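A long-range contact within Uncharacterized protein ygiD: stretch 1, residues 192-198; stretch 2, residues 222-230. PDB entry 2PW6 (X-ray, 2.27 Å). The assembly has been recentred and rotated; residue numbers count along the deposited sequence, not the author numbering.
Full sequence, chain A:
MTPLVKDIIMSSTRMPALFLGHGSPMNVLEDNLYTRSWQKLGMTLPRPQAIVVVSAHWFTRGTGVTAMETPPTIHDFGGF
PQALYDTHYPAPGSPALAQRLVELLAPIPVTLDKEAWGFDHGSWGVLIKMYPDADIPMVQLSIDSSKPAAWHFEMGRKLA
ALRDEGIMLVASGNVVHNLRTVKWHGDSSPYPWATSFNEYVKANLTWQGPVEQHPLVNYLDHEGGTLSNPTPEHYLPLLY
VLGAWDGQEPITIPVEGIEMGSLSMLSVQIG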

# COMPACT_ATOMS: atom_id res chain seq x y z
N PRO A 192 16.08 21.94 4.47
CA PRO A 192 16.60 22.85 3.46
C PRO A 192 17.02 22.13 2.17
O PRO A 192 16.89 22.69 1.10
CB PRO A 192 17.82 23.48 4.16
CG PRO A 192 17.56 23.26 5.63
CD PRO A 192 16.94 21.91 5.66
N TRP A 193 17.52 20.90 2.29
CA TRP A 193 17.89 20.13 1.12
C TRP A 193 16.63 19.76 0.30
O TRP A 193 16.64 19.80 -0.93
CB TRP A 193 18.74 18.90 1.51
CG TRP A 193 18.03 17.94 2.42
CD1 TRP A 193 18.07 17.93 3.76
CD2 TRP A 193 17.17 16.86 2.03
NE1 TRP A 193 17.27 16.92 4.26
CE2 TRP A 193 16.71 16.25 3.21
CE3 TRP A 193 16.72 16.37 0.79
CZ2 TRP A 193 15.85 15.15 3.20
CZ3 TRP A 193 15.85 15.28 0.78
CH2 TRP A 193 15.43 14.69 1.98
N ALA A 194 15.53 19.44 0.98
CA ALA A 194 14.24 19.23 0.33
C ALA A 194 13.80 20.44 -0.50
O ALA A 194 13.42 20.27 -1.67
CB ALA A 194 13.16 18.81 1.34
N THR A 195 13.86 21.64 0.09
CA THR A 195 13.48 22.90 -0.60
C THR A 195 14.45 23.18 -1.73
O THR A 195 14.04 23.56 -2.84
CB THR A 195 13.44 24.12 0.39
OG1 THR A 195 12.34 23.98 1.29
CG2 THR A 195 13.27 25.42 -0.36
N SER A 196 15.74 23.00 -1.44
CA SER A 196 16.76 23.09 -2.49
C SER A 196 16.39 22.24 -3.75
O SER A 196 16.23 22.79 -4.85
CB SER A 196 18.14 22.70 -1.96
OG SER A 196 19.16 23.03 -2.89
N PHE A 197 16.24 20.92 -3.60
CA PHE A 197 15.97 20.06 -4.78
C PHE A 197 14.66 20.42 -5.44
O PHE A 197 14.58 20.52 -6.67
CB PHE A 197 16.02 18.56 -4.47
CG PHE A 197 15.83 17.69 -5.71
CD1 PHE A 197 16.90 17.40 -6.55
CD2 PHE A 197 14.56 17.15 -6.02
CE1 PHE A 197 16.72 16.59 -7.70
CE2 PHE A 197 14.37 16.35 -7.15
CZ PHE A 197 15.46 16.07 -8.00
N ASN A 198 13.64 20.68 -4.63
CA ASN A 198 12.32 21.07 -5.13
C ASN A 198 12.35 22.31 -6.02
O ASN A 198 11.69 22.35 -7.08
CB ASN A 198 11.38 21.28 -3.95
CG ASN A 198 9.92 21.13 -4.34
OD1 ASN A 198 9.45 20.01 -4.61
ND2 ASN A 198 9.20 22.24 -4.33
N HIS A 222 22.03 16.97 -9.33
CA HIS A 222 21.87 17.90 -8.22
C HIS A 222 22.42 17.27 -6.94
O HIS A 222 22.47 16.02 -6.83
CB HIS A 222 20.38 18.24 -8.08
CG HIS A 222 20.09 19.43 -7.21
ND1 HIS A 222 19.83 19.31 -5.86
CD2 HIS A 222 19.94 20.74 -7.51
CE1 HIS A 222 19.54 20.50 -5.37
NE2 HIS A 222 19.61 21.39 -6.34
N GLU A 223 22.82 18.11 -5.97
CA GLU A 223 23.48 17.70 -4.69
C GLU A 223 23.18 16.35 -4.01
O GLU A 223 24.06 15.49 -3.94
CB GLU A 223 23.31 18.78 -3.60
CG GLU A 223 24.09 20.02 -3.77
CD GLU A 223 23.42 20.96 -4.72
OE1 GLU A 223 22.66 21.82 -4.24
OE2 GLU A 223 23.67 20.84 -5.94
N GLY A 224 21.96 16.13 -3.50
CA GLY A 224 20.71 16.83 -3.83
C GLY A 224 19.75 15.75 -4.35
O GLY A 224 18.73 15.42 -3.72
N GLY A 225 20.12 15.18 -5.49
CA GLY A 225 19.24 14.32 -6.27
C GLY A 225 18.95 12.98 -5.65
O GLY A 225 17.78 12.60 -5.51
N THR A 226 20.02 12.27 -5.27
CA THR A 226 19.92 10.92 -4.75
C THR A 226 19.29 10.87 -3.38
O THR A 226 18.65 9.88 -3.01
CB THR A 226 21.30 10.24 -4.70
OG1 THR A 226 21.92 10.38 -5.98
CG2 THR A 226 21.17 8.74 -4.36
N LEU A 227 19.51 11.93 -2.59
CA LEU A 227 18.96 12.00 -1.25
C LEU A 227 17.43 12.23 -1.33
O LEU A 227 16.66 11.66 -0.56
CB LEU A 227 19.68 13.11 -0.46
CG LEU A 227 19.20 13.65 0.89
CD1 LEU A 227 19.13 12.56 1.92
CD2 LEU A 227 20.11 14.83 1.36
N SER A 228 17.02 13.09 -2.27
CA SER A 228 15.62 13.41 -2.53
C SER A 228 14.84 12.24 -3.16
O SER A 228 13.62 12.14 -3.00
CB SER A 228 15.55 14.60 -3.47
OG SER A 228 15.80 15.81 -2.79
N ASN A 229 15.58 11.36 -3.84
CA ASN A 229 15.04 10.27 -4.65
C ASN A 229 16.04 9.13 -4.66
O ASN A 229 16.75 8.96 -5.64
CB ASN A 229 14.77 10.76 -6.10
CG ASN A 229 13.64 11.80 -6.20
OD1 ASN A 229 12.49 11.51 -5.89
ND2 ASN A 229 13.97 12.99 -6.67
N PRO A 230 16.12 8.35 -3.55
CA PRO A 230 17.06 7.21 -3.49
C PRO A 230 16.75 6.09 -4.48
O PRO A 230 17.62 5.24 -4.75
CB PRO A 230 16.90 6.68 -2.05
CG PRO A 230 16.11 7.72 -1.30
CD PRO A 230 15.35 8.53 -2.30

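The most unusual feature of this contact is the backbone of stretch 2 where it meets Phe 197: the peptide bond before Gly 224 is cis, and Gly 224 itself sits at phi 120°, psi -65°. Positive phi alone favours glycine, and here the demand is stricter, because an ideal CB on this residue would lie 2.0 Å from His 222 ND1. The rule is local: the chain's own fold, more than the facing helix, excludes a side chain, since the same CB would stand 4.4 Å from Phe 197 CD1. Phe 197 and Gly 224 also have the nearest pair of CA atoms across the two stretches, 5.8 Å apart. Gly 224 occupies the N-cap position, right before the short helix 225-228.

No hydrogen bond crosses between the stretches; packing does the work, and aromatic rings dominate it. Phe 197, buried with chi1 in t, contributes the largest covered area. Its edge is directed toward the face of His 222 in an offset edge-to-face pair, with centroids 5.4 Å apart and planes at 79°; the closest atoms, Phe 197 CD1 and His 222 ND1, are 3.6 Å apart. Over one face of the Phe 197 ring lies Ser 228 CB, 4.1 Å from the Phe 197 ring centroid in a CH-pi contact. Gly 225 brings bare backbone close, its CA 3.7 Å from Phe 197 CE1, while Asn 229, whose CB points sideways, still reaches the ring with ND2 3.4 Å from Phe 197 CE2. That ND2 is hydrogen-bonded elsewhere in the structure, so its polarity is not left unpaid against the aromatic ring.

Ser 228 shows how a polar residue can be used as packing material. Its OG donates to Gly 224 O at 3.1 Å, one turn back, and Ser 228 N also bonds to that carbonyl, at 3.2 Å. With its hydroxyl engaged within its own stretch, OG can pack 3.2 Å from Phe 197 CB and 3.6 Å from Trp 193 CZ3, near the plane of the indole at its edge.

One helical turn before Phe 197, Trp 193 adopts chi1 p and offers a face to Leu 227. Leu 227 CG stands 3.8 Å from the centroid of the Trp 193 six-membered ring, only 16° off the normal, and Leu 227 CD2 comes within 3.6 Å of Trp 193 CD2. Ser 196 makes a lighter contact, its OG 3.6 Å from His 222 CE1 at the imidazole edge.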